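Local coordinates for phage-related protein (PDB 3BJQ), which probably builds the shell of a phage head, as the major capsid proteins of tailed phages do, at residues E[19-24]-E[273-278]; E[27-32]-E[119-124]; E[100-105]-E[285-290]; E[155-160]-E[193-198]; E[166-171]-E[304-309]. All coordinates share one frame; numbering follows the deposited sequence.

Overall arrangement
From the N terminus, helix 15-22 opens contact 1, which closes at strand 274-281. Contact 2 opens after it, joins the short helix 31-34 to the long helix 105-131, and nests inside contact 1. Contact 3 opens at 100-105, before contact 2 closes, and ends on strand 286-299, crossing contacts 1 and 2. Contact 4, nested inside contacts 1 and 3, joins the start of helix 158-173 to helix 194-199. Contact 5 leaves the same helix 158-173, crosses contacts 1, 3 and 4 and closes last, on strand 305-309. Contacts 1 and 3 share one sheet at one end of the chain; contacts 4 and 5 lie at the other, the centres of 3 and 5 about 49 Å apart.

Contact 1: E[19-24]-E[273-278]; sequences THARGY and PLVEVP
Ala21 and Pro273 form the apolar heart of this contact, where the last turn of helix 15-22 meets the start of strand 274-281. The methyl CB of Ala21 lies 3.7 Å from CG of Pro273, and on its strand side it meets CG2 of Val275 at 4.1 Å. A small residue suits the place, because the proline ring comes right up to the helix backbone, its CG 3.6 Å from the carbonyl O of Ala21. The proline follows a cis peptide bond.

The second kind of contact comes from Arg22. Its chain stays extended from CG to NE (chi2 -171°, chi3 179°) and crosses the proline at a slant, CG lying 4.2 Å from Pro273 CD. Further out, one face of the guanidinium is turned to Pro273 O, which stands 4.0 Å above its plane near the rim, while NH2 lies 4.0 Å from Leu274 CD2. NH2 also makes a weak hydrogen bond to Gly271 O.

Ala21 packs on Leu116 of helix 105-131 as well, and Val275 is backbone-bonded to Asp14. The short N-terminal helix thus joins a sheet to a long helix, consistent with the long-helix-and-sheet peripheral domain of HK97-like coat proteins.

Contact 2: E[27-32]-E[119-124]; sequences STLIGK and MALAHE
Glu124 meets Ile30 and Gly31 at the N-terminal start of the short, weakly bonded helix 31-34, where a carboxylate from the long helix 105-131 takes up the backbone N-H groups. Its OE2 accepts from Ile30 N at 2.9 Å through the syn lone pair, nearly straight (N-H...O 167°). OE1 takes Gly31 N, also at 2.9 Å and on the syn side, but 34° out of the carboxylate plane. A bend at chi2 (79°) swings CD toward the loop. Glycine suits position 31, because a side chain there would crowd Glu124 OE1 and His123 CE1. OE2 is further gripped by a water that donates to it and to Thr28 O, and by Trp241 NE1. These donors would favour the charged form of a buried glutamate.

Leu29 provides the apolar part: CD1 meets Ala120 CB at 3.8 Å, CD2 reaches Leu121 CD1 at 4.3 Å, and CB lies against OE1. Lys32 crosses His123 at about a right angle, its CG 3.5 Å from CE1 and its CE over one ring face; His123 NE2 is hydrogen-bonded to Thr266 OG1.

Strand 221-230 lies beyond, with Ala227 touching both Leu29 and Glu124 and Val223 touching Ile30, while His123 packs on Asn295 and Pro297 of strand 286-299.

Contact 3: E[100-105]-E[285-290]; sequences SQVPGI and KSWIYG
Trp287 and Tyr289 meet Val102 and Pro103 through matching first torsions: each aromatic residue holds CG anti to its own carbonyl carbon (chi1 -73° and -55°). Two apart on strand 286-299, they leave the same side of the strand, and both reach the loop that precedes helix 105-131.

One face of the indole takes two CH-pi contacts in a row. Pro103 CD lies over the five-membered ring, 3.8 Å from its centroid, and Val102 CA over the six-membered ring, 4.2 Å from that centroid. Val102 also sends CG2 to CH2 of the indole, at 3.9 Å. Proline is well suited here, since its compact ring presents CD and CG to the indole. Its CG meets the hydroxyl of Tyr289 tip to tip, CG to OH being 3.3 Å.

At the polar rim, Gln101 O comes within 3.2 Å of Trp287 NE1, but the angle is poor and this is no hydrogen bond; NE1 is bonded to Ala99 O. Ser100 O stands at the indole edge, and Gln101 NE2 donates to Ser100 OG at 2.8 Å, which is also hydrogen-bonded to Asp98 OD1. Arg11 of a neighbouring subunit packs on Val102 and Ala10 of the same subunit on Trp287.

Between the two segments themselves, dispersion and CH-pi attraction do the holding, while the bond to Ala99 O fixes the indole. The C-H bonds of Val102 CA and Pro103 CD, both next to a peptide nitrogen, are probably somewhat polarised, which would strengthen their interaction with the electron-rich indole.

Contact 4: E[155-160]-E[193-198]; sequences DSDPTK and HPKLIE
Lys195 and His193 meet Ser156 where two N-capped helix starts come together, His193 being the N-cap of helix 194-199 and Asp157 that of helix 158-173, within the family's coat-protein region. From CB, Lys195 passes beside the carbonyl O of Ser156: CG is 4.1 Å from this O, and CD approaches to 3.4 Å. CE stays beside the same oxygen before the chain bends (chi4 68°) and NZ bonds to it at 2.8 Å, coming from above the carbonyl plane. NZ makes a second, weak bond to Asp155 O at 3.2 Å. A long, flexible cation suits this place, since two backbone oxygens converge there.

In the capping of its helix, His193 ND1 accepts from Lys195 N, while NE2 donates to Ser156 OG at 2.8 Å, close to the ring plane. With ND1 accepting, a neutral imidazole is likely. Ser156 OG is hydrogen-bonded in turn to Ser153 O. Asp157 OD1 accepts weakly from Lys160 N.

Two prolines sandwich the imidazole: Pro158 CD lies over one face of His193, 3.6 Å from its NE2, and Pro194 CD over the opposite face, each offset toward the rim.

Contact 5: E[166-171]-E[304-309]; sequences KEAIAD and AGYLIE
Ile169 and Ala168 of helix 158-173 press on Tyr306 of strand 305-309, and this is the close-packed part of the contact. Helix and strand run nearly antiparallel, their segment axes at 160° and 8.2 Å apart at the closest approach. Ala168 CB is equally near CD2 and CE2 of the tyrosine ring, 3.8 Å from each; a methyl group is small enough to let the ring come close to the helix. Ile169 holds CG1 anti to its carbonyl carbon (chi1 -66°), and CD1 beyond it meets Tyr306 CB at 3.9 Å.

Toward the start of the strand Ile169 meets mostly backbone, CD1 lying 3.9 Å from Ala304 O and CG1 4.1 Å from Gly305 O. The loose side is that of the helix residues facing solvent: Asp171 is exposed and makes no contact with the strand segment. Lys166, a buried residue, forms a salt bridge with Glu163.

In topology, helix 158-173 belongs to the beta-alpha-beta crossover from strand 142-144 to the parallel strand 179-183, and it packs on strand 305-309, which, with 245-248, lies between them in the sheet; Ile169 also touches Leu247 of 245-248.

No hydrogen bond joins the two segments. The strand's backbone is bonded within the sheet, Tyr306 with Leu247 and Leu307 with His141, so helix and sheet are held together here by dispersion and the burial of apolar surface.

Contact 1: E[19-24]-E[273-278]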
# COMPACT_ATOMS: atom_id res chain seq x y z
N THR E 19 12.57 -18.14 -8.29
CA THR E 19 12.49 -17.92 -6.86
C THR E 19 12.14 -19.22 -6.15
O THR E 19 12.75 -19.58 -5.15
CB THR E 19 11.49 -16.81 -6.55
OG1 THR E 19 11.98 -15.60 -7.14
CG2 THR E 19 11.28 -16.62 -5.03
N HIS E 20 11.18 -19.96 -6.69
CA HIS E 20 10.87 -21.27 -6.11
C HIS E 20 12.09 -22.22 -6.09
O HIS E 20 12.34 -22.85 -5.07
CB HIS E 20 9.69 -21.92 -6.84
CG HIS E 20 9.44 -23.33 -6.43
ND1 HIS E 20 8.62 -23.65 -5.37
CD2 HIS E 20 9.91 -24.50 -6.92
CE1 HIS E 20 8.59 -24.97 -5.23
NE2 HIS E 20 9.37 -25.51 -6.15
N ALA E 21 12.84 -22.31 -7.19
CA ALA E 21 14.04 -23.15 -7.27
C ALA E 21 15.08 -22.76 -6.23
O ALA E 21 15.78 -23.63 -5.72
CB ALA E 21 14.69 -23.11 -8.68
N ARG E 22 15.22 -21.46 -5.96
CA ARG E 22 16.20 -20.97 -4.97
C ARG E 22 15.86 -21.34 -3.54
O ARG E 22 16.74 -21.38 -2.70
CB ARG E 22 16.36 -19.46 -5.03
CG ARG E 22 16.92 -18.97 -6.31
CD ARG E 22 17.22 -17.51 -6.20
NE ARG E 22 17.79 -17.02 -7.45
CZ ARG E 22 17.09 -16.52 -8.46
NH1 ARG E 22 15.77 -16.44 -8.38
NH2 ARG E 22 17.72 -16.09 -9.55
N GLY E 23 14.59 -21.60 -3.28
CA GLY E 23 14.13 -22.05 -1.97
C GLY E 23 14.11 -23.56 -1.78
O GLY E 23 13.75 -24.03 -0.70
N TYR E 24 14.51 -24.31 -2.82
CA TYR E 24 14.53 -25.78 -2.79
C TYR E 24 15.55 -26.28 -1.78
O TYR E 24 16.70 -25.87 -1.84
CB TYR E 24 14.89 -26.34 -4.17
CG TYR E 24 14.90 -27.87 -4.29
CD1 TYR E 24 13.76 -28.55 -4.68
CD2 TYR E 24 16.05 -28.61 -4.07
CE1 TYR E 24 13.75 -29.93 -4.79
CE2 TYR E 24 16.05 -30.01 -4.18
CZ TYR E 24 14.88 -30.65 -4.52
OH TYR E 24 14.85 -32.01 -4.66
N PRO E 273 20.05 -21.34 -9.01
CA PRO E 273 19.29 -21.94 -10.09
C PRO E 273 18.35 -20.99 -10.81
O PRO E 273 17.72 -20.16 -10.16
CB PRO E 273 18.47 -23.01 -9.38
CG PRO E 273 18.31 -22.50 -8.03
CD PRO E 273 19.59 -21.83 -7.70
N LEU E 274 18.25 -21.16 -12.13
CA LEU E 274 17.34 -20.41 -12.99
C LEU E 274 16.38 -21.37 -13.67
O LEU E 274 16.77 -22.45 -14.04
CB LEU E 274 18.09 -19.67 -14.11
CG LEU E 274 19.18 -18.63 -13.83
CD1 LEU E 274 20.00 -18.39 -15.11
CD2 LEU E 274 18.60 -17.30 -13.27
N VAL E 275 15.12 -20.97 -13.81
CA VAL E 275 14.12 -21.71 -14.58
C VAL E 275 13.68 -20.79 -15.72
O VAL E 275 13.38 -19.61 -15.50
CB VAL E 275 12.90 -22.06 -13.75
CG1 VAL E 275 11.94 -22.87 -14.58
CG2 VAL E 275 13.33 -22.84 -12.49
N GLU E 276 13.67 -21.35 -16.93
CA GLU E 276 13.27 -20.65 -18.14
C GLU E 276 11.76 -20.76 -18.41
O GLU E 276 11.10 -21.73 -17.97
CB GLU E 276 14.01 -21.22 -19.35
CG GLU E 276 15.52 -21.09 -19.25
CD GLU E 276 16.28 -21.90 -20.32
OE1 GLU E 276 15.77 -22.00 -21.48
OE2 GLU E 276 17.37 -22.44 -19.99
N VAL E 277 11.23 -19.78 -19.12
CA VAL E 277 9.83 -19.81 -19.53
C VAL E 277 9.61 -21.10 -20.32
O VAL E 277 10.51 -21.55 -21.04
CB VAL E 277 9.45 -18.58 -20.39
CG1 VAL E 277 9.52 -17.32 -19.57
CG2 VAL E 277 10.36 -18.48 -21.62
N PRO E 278 8.45 -21.77 -20.13
CA PRO E 278 8.26 -23.04 -20.82
C PRO E 278 8.00 -22.91 -22.30
O PRO E 278 7.56 -21.86 -22.75
CB PRO E 278 7.01 -23.62 -20.16
CG PRO E 278 6.27 -22.44 -19.63
CD PRO E 278 7.32 -21.43 -19.25

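Contact 2: E[27-32]-E[119-124]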
# COMPACT_ATOMS: atom_id res chain seq x y z
N SER E 27 17.06 -31.51 3.14
CA SER E 27 17.63 -31.49 4.47
C SER E 27 18.53 -32.69 4.84
O SER E 27 19.39 -32.55 5.70
CB SER E 27 16.51 -31.35 5.50
OG SER E 27 15.71 -32.53 5.48
N THR E 28 18.35 -33.84 4.20
CA THR E 28 19.18 -34.99 4.52
C THR E 28 20.47 -35.05 3.67
O THR E 28 21.34 -35.92 3.92
CB THR E 28 18.41 -36.33 4.43
OG1 THR E 28 18.19 -36.69 3.06
CG2 THR E 28 17.10 -36.24 5.20
N LEU E 29 20.59 -34.17 2.67
CA LEU E 29 21.83 -34.06 1.89
C LEU E 29 22.71 -33.04 2.61
O LEU E 29 22.25 -31.97 2.99
CB LEU E 29 21.55 -33.66 0.45
CG LEU E 29 20.63 -34.58 -0.35
CD1 LEU E 29 20.56 -34.09 -1.76
CD2 LEU E 29 21.09 -36.01 -0.32
N ILE E 30 23.99 -33.37 2.80
CA ILE E 30 24.86 -32.56 3.64
C ILE E 30 26.05 -31.94 2.89
O ILE E 30 26.85 -31.24 3.49
CB ILE E 30 25.34 -33.36 4.87
CG1 ILE E 30 26.11 -34.62 4.45
CG2 ILE E 30 24.13 -33.74 5.75
CD1 ILE E 30 27.13 -35.10 5.43
N GLY E 31 26.14 -32.15 1.57
CA GLY E 31 27.26 -31.62 0.77
C GLY E 31 27.49 -30.12 0.91
O GLY E 31 28.62 -29.67 1.04
N LYS E 32 26.41 -29.37 0.94
CA LYS E 32 26.48 -27.90 1.11
C LYS E 32 26.91 -27.49 2.51
O LYS E 32 27.24 -26.33 2.75
CB LYS E 32 25.14 -27.26 0.75
CG LYS E 32 24.72 -27.55 -0.67
CD LYS E 32 23.32 -27.06 -1.02
CE LYS E 32 23.15 -27.00 -2.55
NZ LYS E 32 21.82 -26.46 -3.01
N MSE E 119 19.98 -32.89 -9.66
CA MSE E 119 21.17 -32.05 -9.50
C MSE E 119 21.70 -32.08 -8.08
O MSE E 119 22.91 -31.96 -7.85
CB MSE E 119 20.86 -30.60 -9.91
CG MSE E 119 20.73 -30.42 -11.42
SE MSE E 119 19.94 -28.72 -11.94
CE MSE E 119 20.01 -28.99 -13.89
N ALA E 120 20.79 -32.19 -7.13
CA ALA E 120 21.16 -32.24 -5.71
C ALA E 120 21.93 -33.49 -5.35
O ALA E 120 22.89 -33.47 -4.56
CB ALA E 120 19.93 -32.10 -4.88
N LEU E 121 21.52 -34.61 -5.94
CA LEU E 121 22.15 -35.88 -5.67
C LEU E 121 23.51 -35.94 -6.36
O LEU E 121 24.45 -36.49 -5.81
CB LEU E 121 21.21 -37.03 -6.12
CG LEU E 121 21.31 -38.40 -5.45
CD1 LEU E 121 21.38 -38.27 -3.92
CD2 LEU E 121 20.13 -39.29 -5.87
N ALA E 122 23.62 -35.39 -7.57
CA ALA E 122 24.91 -35.33 -8.27
C ALA E 122 25.89 -34.46 -7.48
O ALA E 122 27.07 -34.80 -7.35
CB ALA E 122 24.73 -34.78 -9.66
N HIS E 123 25.40 -33.35 -6.95
CA HIS E 123 26.22 -32.47 -6.09
C HIS E 123 26.72 -33.20 -4.84
O HIS E 123 27.87 -33.08 -4.46
CB HIS E 123 25.42 -31.23 -5.71
CG HIS E 123 26.15 -30.31 -4.81
ND1 HIS E 123 25.95 -30.32 -3.44
CD2 HIS E 123 27.10 -29.38 -5.05
CE1 HIS E 123 26.73 -29.41 -2.88
NE2 HIS E 123 27.44 -28.83 -3.83
N GLU E 124 25.82 -33.94 -4.21
CA GLU E 124 26.15 -34.73 -3.05
C GLU E 124 27.32 -35.69 -3.34
O GLU E 124 28.25 -35.83 -2.54
CB GLU E 124 24.93 -35.54 -2.58
CG GLU E 124 25.14 -36.21 -1.19
CD GLU E 124 24.95 -35.22 0.00
OE1 GLU E 124 24.89 -34.00 -0.23
OE2 GLU E 124 24.83 -35.67 1.18
O HOH W 1 23.62 -37.36 2.90

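Contact 3: E[100-105]-E[285-290]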
# COMPACT_ATOMS: atom_id res chain seq x y z
N SER E 100 -3.61 -26.87 -23.68
CA SER E 100 -3.37 -25.82 -24.66
C SER E 100 -2.84 -24.59 -23.97
O SER E 100 -2.26 -23.74 -24.61
CB SER E 100 -4.63 -25.47 -25.47
OG SER E 100 -5.43 -24.51 -24.78
N GLN E 101 -3.03 -24.50 -22.67
CA GLN E 101 -2.57 -23.35 -21.90
C GLN E 101 -1.25 -23.63 -21.18
O GLN E 101 -0.91 -24.77 -20.92
CB GLN E 101 -3.64 -22.92 -20.87
CG GLN E 101 -5.01 -22.59 -21.49
CD GLN E 101 -4.94 -21.51 -22.56
OE1 GLN E 101 -4.49 -20.38 -22.30
NE2 GLN E 101 -5.38 -21.85 -23.78
N VAL E 102 -0.52 -22.56 -20.88
CA VAL E 102 0.72 -22.66 -20.11
C VAL E 102 0.37 -23.23 -18.75
O VAL E 102 -0.63 -22.82 -18.17
CB VAL E 102 1.40 -21.26 -19.99
CG1 VAL E 102 2.48 -21.25 -18.95
CG2 VAL E 102 1.96 -20.80 -21.35
N PRO E 103 1.17 -24.18 -18.21
CA PRO E 103 0.78 -24.78 -16.93
C PRO E 103 0.77 -23.77 -15.79
O PRO E 103 1.51 -22.80 -15.82
CB PRO E 103 1.87 -25.84 -16.68
CG PRO E 103 2.50 -26.05 -17.97
CD PRO E 103 2.44 -24.74 -18.69
N GLY E 104 -0.06 -24.01 -14.79
CA GLY E 104 -0.04 -23.17 -13.59
C GLY E 104 1.28 -23.38 -12.84
O GLY E 104 1.97 -24.37 -13.03
N ILE E 105 1.60 -22.45 -11.95
CA ILE E 105 2.83 -22.54 -11.18
C ILE E 105 2.94 -23.79 -10.29
O ILE E 105 4.04 -24.25 -10.02
CB ILE E 105 3.12 -21.28 -10.37
CG1 ILE E 105 1.97 -20.94 -9.43
CG2 ILE E 105 3.42 -20.13 -11.32
CD1 ILE E 105 2.26 -19.75 -8.54
N LYS E 285 4.45 -34.10 -26.13
CA LYS E 285 3.14 -33.68 -25.64
C LYS E 285 3.27 -33.18 -24.20
O LYS E 285 2.54 -33.59 -23.29
CB LYS E 285 2.12 -34.82 -25.78
CG LYS E 285 1.81 -35.14 -27.27
CD LYS E 285 0.84 -34.12 -27.85
CE LYS E 285 0.77 -34.10 -29.39
NZ LYS E 285 1.17 -35.37 -29.99
N SER E 286 4.23 -32.29 -24.02
CA SER E 286 4.59 -31.76 -22.74
C SER E 286 5.05 -30.31 -22.85
O SER E 286 5.55 -29.89 -23.89
CB SER E 286 5.76 -32.57 -22.17
OG SER E 286 5.39 -33.88 -21.79
N TRP E 287 4.86 -29.55 -21.78
CA TRP E 287 5.46 -28.23 -21.63
C TRP E 287 6.81 -28.44 -20.96
O TRP E 287 6.88 -29.16 -19.98
CB TRP E 287 4.60 -27.29 -20.78
CG TRP E 287 3.40 -26.84 -21.49
CD1 TRP E 287 2.19 -27.45 -21.49
CD2 TRP E 287 3.28 -25.68 -22.32
NE1 TRP E 287 1.30 -26.74 -22.26
CE2 TRP E 287 1.94 -25.64 -22.78
CE3 TRP E 287 4.15 -24.66 -22.70
CZ2 TRP E 287 1.47 -24.65 -23.62
CZ3 TRP E 287 3.67 -23.65 -23.52
CH2 TRP E 287 2.34 -23.66 -23.99
N ILE E 288 7.84 -27.78 -21.48
CA ILE E 288 9.23 -28.00 -21.06
C ILE E 288 9.85 -26.73 -20.47
O ILE E 288 9.90 -25.69 -21.12
CB ILE E 288 10.11 -28.43 -22.28
CG1 ILE E 288 9.52 -29.66 -22.95
CG2 ILE E 288 11.55 -28.73 -21.88
CD1 ILE E 288 9.49 -30.86 -22.09
N TYR E 289 10.34 -26.84 -19.24
CA TYR E 289 11.07 -25.73 -18.58
C TYR E 289 12.54 -26.07 -18.47
O TYR E 289 12.91 -27.04 -17.79
CB TYR E 289 10.57 -25.47 -17.17
CG TYR E 289 9.10 -25.22 -17.03
CD1 TYR E 289 8.20 -26.27 -17.08
CD2 TYR E 289 8.62 -23.95 -16.73
CE1 TYR E 289 6.86 -26.07 -16.92
CE2 TYR E 289 7.27 -23.74 -16.53
CZ TYR E 289 6.39 -24.82 -16.63
OH TYR E 289 5.04 -24.64 -16.46
N GLY E 290 13.38 -25.26 -19.10
CA GLY E 290 14.80 -25.42 -18.99
C GLY E 290 15.19 -24.99 -17.59
O GLY E 290 14.76 -23.94 -17.13

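Contact 4: E[155-160]-E[193-198]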
# COMPACT_ATOMS: atom_id res chain seq x y z
N ASP E 155 37.59 -51.84 21.17
CA ASP E 155 38.93 -51.36 21.52
C ASP E 155 39.32 -50.01 20.95
O ASP E 155 40.34 -49.44 21.34
CB ASP E 155 39.98 -52.38 21.06
CG ASP E 155 39.87 -53.70 21.80
OD1 ASP E 155 39.17 -53.75 22.83
OD2 ASP E 155 40.48 -54.68 21.34
N SER E 156 38.52 -49.50 20.01
CA SER E 156 38.79 -48.22 19.36
C SER E 156 38.54 -47.05 20.30
O SER E 156 37.96 -47.21 21.38
CB SER E 156 37.96 -48.08 18.10
OG SER E 156 36.57 -48.17 18.40
N ASP E 157 38.98 -45.86 19.89
CA ASP E 157 38.82 -44.66 20.71
C ASP E 157 38.41 -43.49 19.83
O ASP E 157 39.23 -42.61 19.55
CB ASP E 157 40.13 -44.35 21.45
CG ASP E 157 39.96 -43.36 22.62
OD1 ASP E 157 38.91 -42.69 22.75
OD2 ASP E 157 40.90 -43.26 23.43
N PRO E 158 37.13 -43.48 19.38
CA PRO E 158 36.60 -42.38 18.59
C PRO E 158 36.93 -40.99 19.15
O PRO E 158 37.29 -40.10 18.40
CB PRO E 158 35.08 -42.63 18.64
CG PRO E 158 34.94 -44.08 18.76
CD PRO E 158 36.12 -44.53 19.61
N THR E 159 36.79 -40.80 20.46
CA THR E 159 37.07 -39.51 21.07
C THR E 159 38.49 -39.05 20.80
O THR E 159 38.73 -37.90 20.45
CB THR E 159 36.79 -39.54 22.56
OG1 THR E 159 35.40 -39.84 22.78
CG2 THR E 159 37.17 -38.22 23.22
N LYS E 160 39.44 -39.95 20.96
CA LYS E 160 40.84 -39.67 20.71
C LYS E 160 41.10 -39.34 19.23
O LYS E 160 41.89 -38.46 18.92
CB LYS E 160 41.69 -40.88 21.14
CG LYS E 160 43.18 -40.82 20.82
CD LYS E 160 43.91 -39.75 21.61
CE LYS E 160 45.42 -39.77 21.31
NZ LYS E 160 46.08 -41.04 21.76
N HIS E 193 28.99 -47.59 21.41
CA HIS E 193 30.43 -47.80 21.61
C HIS E 193 30.68 -47.81 23.10
O HIS E 193 30.29 -46.86 23.76
CB HIS E 193 31.27 -46.72 20.95
CG HIS E 193 32.73 -47.03 20.94
ND1 HIS E 193 33.53 -46.89 22.06
CD2 HIS E 193 33.52 -47.56 19.98
CE1 HIS E 193 34.75 -47.28 21.77
NE2 HIS E 193 34.78 -47.71 20.52
N PRO E 194 31.32 -48.88 23.65
CA PRO E 194 31.46 -49.01 25.10
C PRO E 194 32.17 -47.85 25.81
O PRO E 194 31.84 -47.54 26.96
CB PRO E 194 32.23 -50.34 25.26
CG PRO E 194 32.94 -50.51 23.97
CD PRO E 194 31.97 -50.02 22.96
N LYS E 195 33.15 -47.23 25.16
CA LYS E 195 33.88 -46.13 25.78
C LYS E 195 32.97 -44.94 25.91
O LYS E 195 32.98 -44.26 26.92
CB LYS E 195 35.13 -45.74 24.98
CG LYS E 195 36.30 -46.71 25.06
CD LYS E 195 37.58 -46.07 24.55
CE LYS E 195 38.84 -46.94 24.75
NZ LYS E 195 38.84 -48.16 23.90
N LEU E 196 32.18 -44.70 24.87
CA LEU E 196 31.22 -43.58 24.87
C LEU E 196 30.06 -43.82 25.85
O LEU E 196 29.68 -42.92 26.61
CB LEU E 196 30.71 -43.31 23.45
CG LEU E 196 31.79 -42.98 22.39
CD1 LEU E 196 31.17 -42.64 21.02
CD2 LEU E 196 32.58 -41.84 22.82
N ILE E 197 29.56 -45.05 25.88
CA ILE E 197 28.49 -45.43 26.80
C ILE E 197 28.96 -45.23 28.24
O ILE E 197 28.23 -44.70 29.08
CB ILE E 197 28.04 -46.87 26.53
CG1 ILE E 197 27.36 -46.97 25.16
CG2 ILE E 197 27.09 -47.38 27.61
CD1 ILE E 197 25.98 -46.33 25.08
N GLU E 198 30.18 -45.63 28.55
CA GLU E 198 30.69 -45.51 29.93
C GLU E 198 30.86 -44.04 30.30
O GLU E 198 30.59 -43.63 31.44
CB GLU E 198 31.99 -46.33 30.09
CG GLU E 198 33.08 -45.75 30.97
CD GLU E 198 32.72 -45.67 32.43
OE1 GLU E 198 31.77 -46.37 32.84
OE2 GLU E 198 33.40 -44.91 33.17

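Contact 5: E[166-171]-E[304-309]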
# COMPACT_ATOMS: atom_id res chain seq x y z
N LYS E 166 40.76 -32.40 15.65
CA LYS E 166 40.52 -31.04 16.08
C LYS E 166 41.83 -30.28 16.24
O LYS E 166 41.97 -29.16 15.77
CB LYS E 166 39.74 -31.04 17.38
CG LYS E 166 38.27 -31.44 17.23
CD LYS E 166 37.60 -31.67 18.56
CE LYS E 166 37.55 -30.42 19.45
NZ LYS E 166 37.34 -30.80 20.89
N GLU E 167 42.79 -30.91 16.91
CA GLU E 167 44.09 -30.30 17.16
C GLU E 167 44.83 -30.03 15.86
O GLU E 167 45.41 -28.95 15.72
CB GLU E 167 44.97 -31.18 18.08
CG GLU E 167 44.48 -31.26 19.53
N ALA E 168 44.85 -30.99 14.94
CA ALA E 168 45.55 -30.83 13.66
C ALA E 168 45.08 -29.58 12.94
O ALA E 168 45.89 -28.78 12.49
CB ALA E 168 45.35 -32.03 12.78
N ILE E 169 43.76 -29.42 12.85
CA ILE E 169 43.17 -28.28 12.17
C ILE E 169 43.41 -26.98 12.92
O ILE E 169 43.92 -26.02 12.35
CB ILE E 169 41.64 -28.46 11.99
CG1 ILE E 169 41.34 -29.62 11.03
CG2 ILE E 169 41.00 -27.17 11.50
CD1 ILE E 169 39.87 -30.09 11.08
N ALA E 170 43.05 -26.93 14.20
CA ALA E 170 43.16 -25.70 14.99
C ALA E 170 44.59 -25.16 15.03
O ALA E 170 44.80 -23.93 15.07
CB ALA E 170 42.63 -25.92 16.40
N ASP E 171 45.56 -26.07 15.04
CA ASP E 171 46.94 -25.68 15.03
C ASP E 171 47.34 -25.12 13.68
O ASP E 171 48.21 -24.22 13.62
CB ASP E 171 47.84 -26.87 15.41
CG ASP E 171 47.71 -27.28 16.89
OD1 ASP E 171 47.04 -26.57 17.69
OD2 ASP E 171 48.29 -28.34 17.26
N ALA E 304 42.11 -26.79 6.61
CA ALA E 304 40.90 -26.64 7.42
C ALA E 304 40.07 -27.93 7.44
O ALA E 304 38.98 -27.93 7.99
CB ALA E 304 40.06 -25.47 6.93
N GLY E 305 40.61 -29.01 6.86
CA GLY E 305 39.95 -30.31 6.81
C GLY E 305 40.80 -31.45 7.34
O GLY E 305 42.04 -31.35 7.43
N TYR E 306 40.13 -32.53 7.70
CA TYR E 306 40.80 -33.71 8.24
C TYR E 306 39.97 -34.96 7.91
O TYR E 306 38.80 -35.01 8.23
CB TYR E 306 40.96 -33.55 9.75
CG TYR E 306 41.85 -34.60 10.40
CD1 TYR E 306 41.36 -35.86 10.72
CD2 TYR E 306 43.17 -34.31 10.72
CE1 TYR E 306 42.15 -36.80 11.31
CE2 TYR E 306 43.98 -35.25 11.32
CZ TYR E 306 43.46 -36.50 11.62
OH TYR E 306 44.24 -37.45 12.21
N LEU E 307 40.60 -35.95 7.29
CA LEU E 307 39.91 -37.18 6.92
C LEU E 307 40.30 -38.39 7.78
O LEU E 307 41.49 -38.70 7.94
CB LEU E 307 40.21 -37.48 5.46
CG LEU E 307 39.60 -38.73 4.84
CD1 LEU E 307 38.05 -38.68 4.83
CD2 LEU E 307 40.20 -38.89 3.46
N ILE E 308 39.28 -39.07 8.31
CA ILE E 308 39.46 -40.31 9.08
C ILE E 308 38.81 -41.42 8.25
O ILE E 308 37.61 -41.65 8.35
CB ILE E 308 38.76 -40.24 10.45
CG1 ILE E 308 39.33 -39.12 11.30
CG2 ILE E 308 38.88 -41.57 11.22
CD1 ILE E 308 38.56 -38.88 12.60
N GLU E 309 39.61 -42.13 7.44
CA GLU E 309 39.07 -43.17 6.58
C GLU E 309 38.74 -44.46 7.34
O GLU E 309 39.45 -44.86 8.26
CB GLU E 309 40.06 -43.58 5.50
CG GLU E 309 40.51 -42.54 4.53
CD GLU E 309 41.37 -43.17 3.44
OE1 GLU E 309 40.79 -43.77 2.51
OE2 GLU E 309 42.62 -43.07 3.53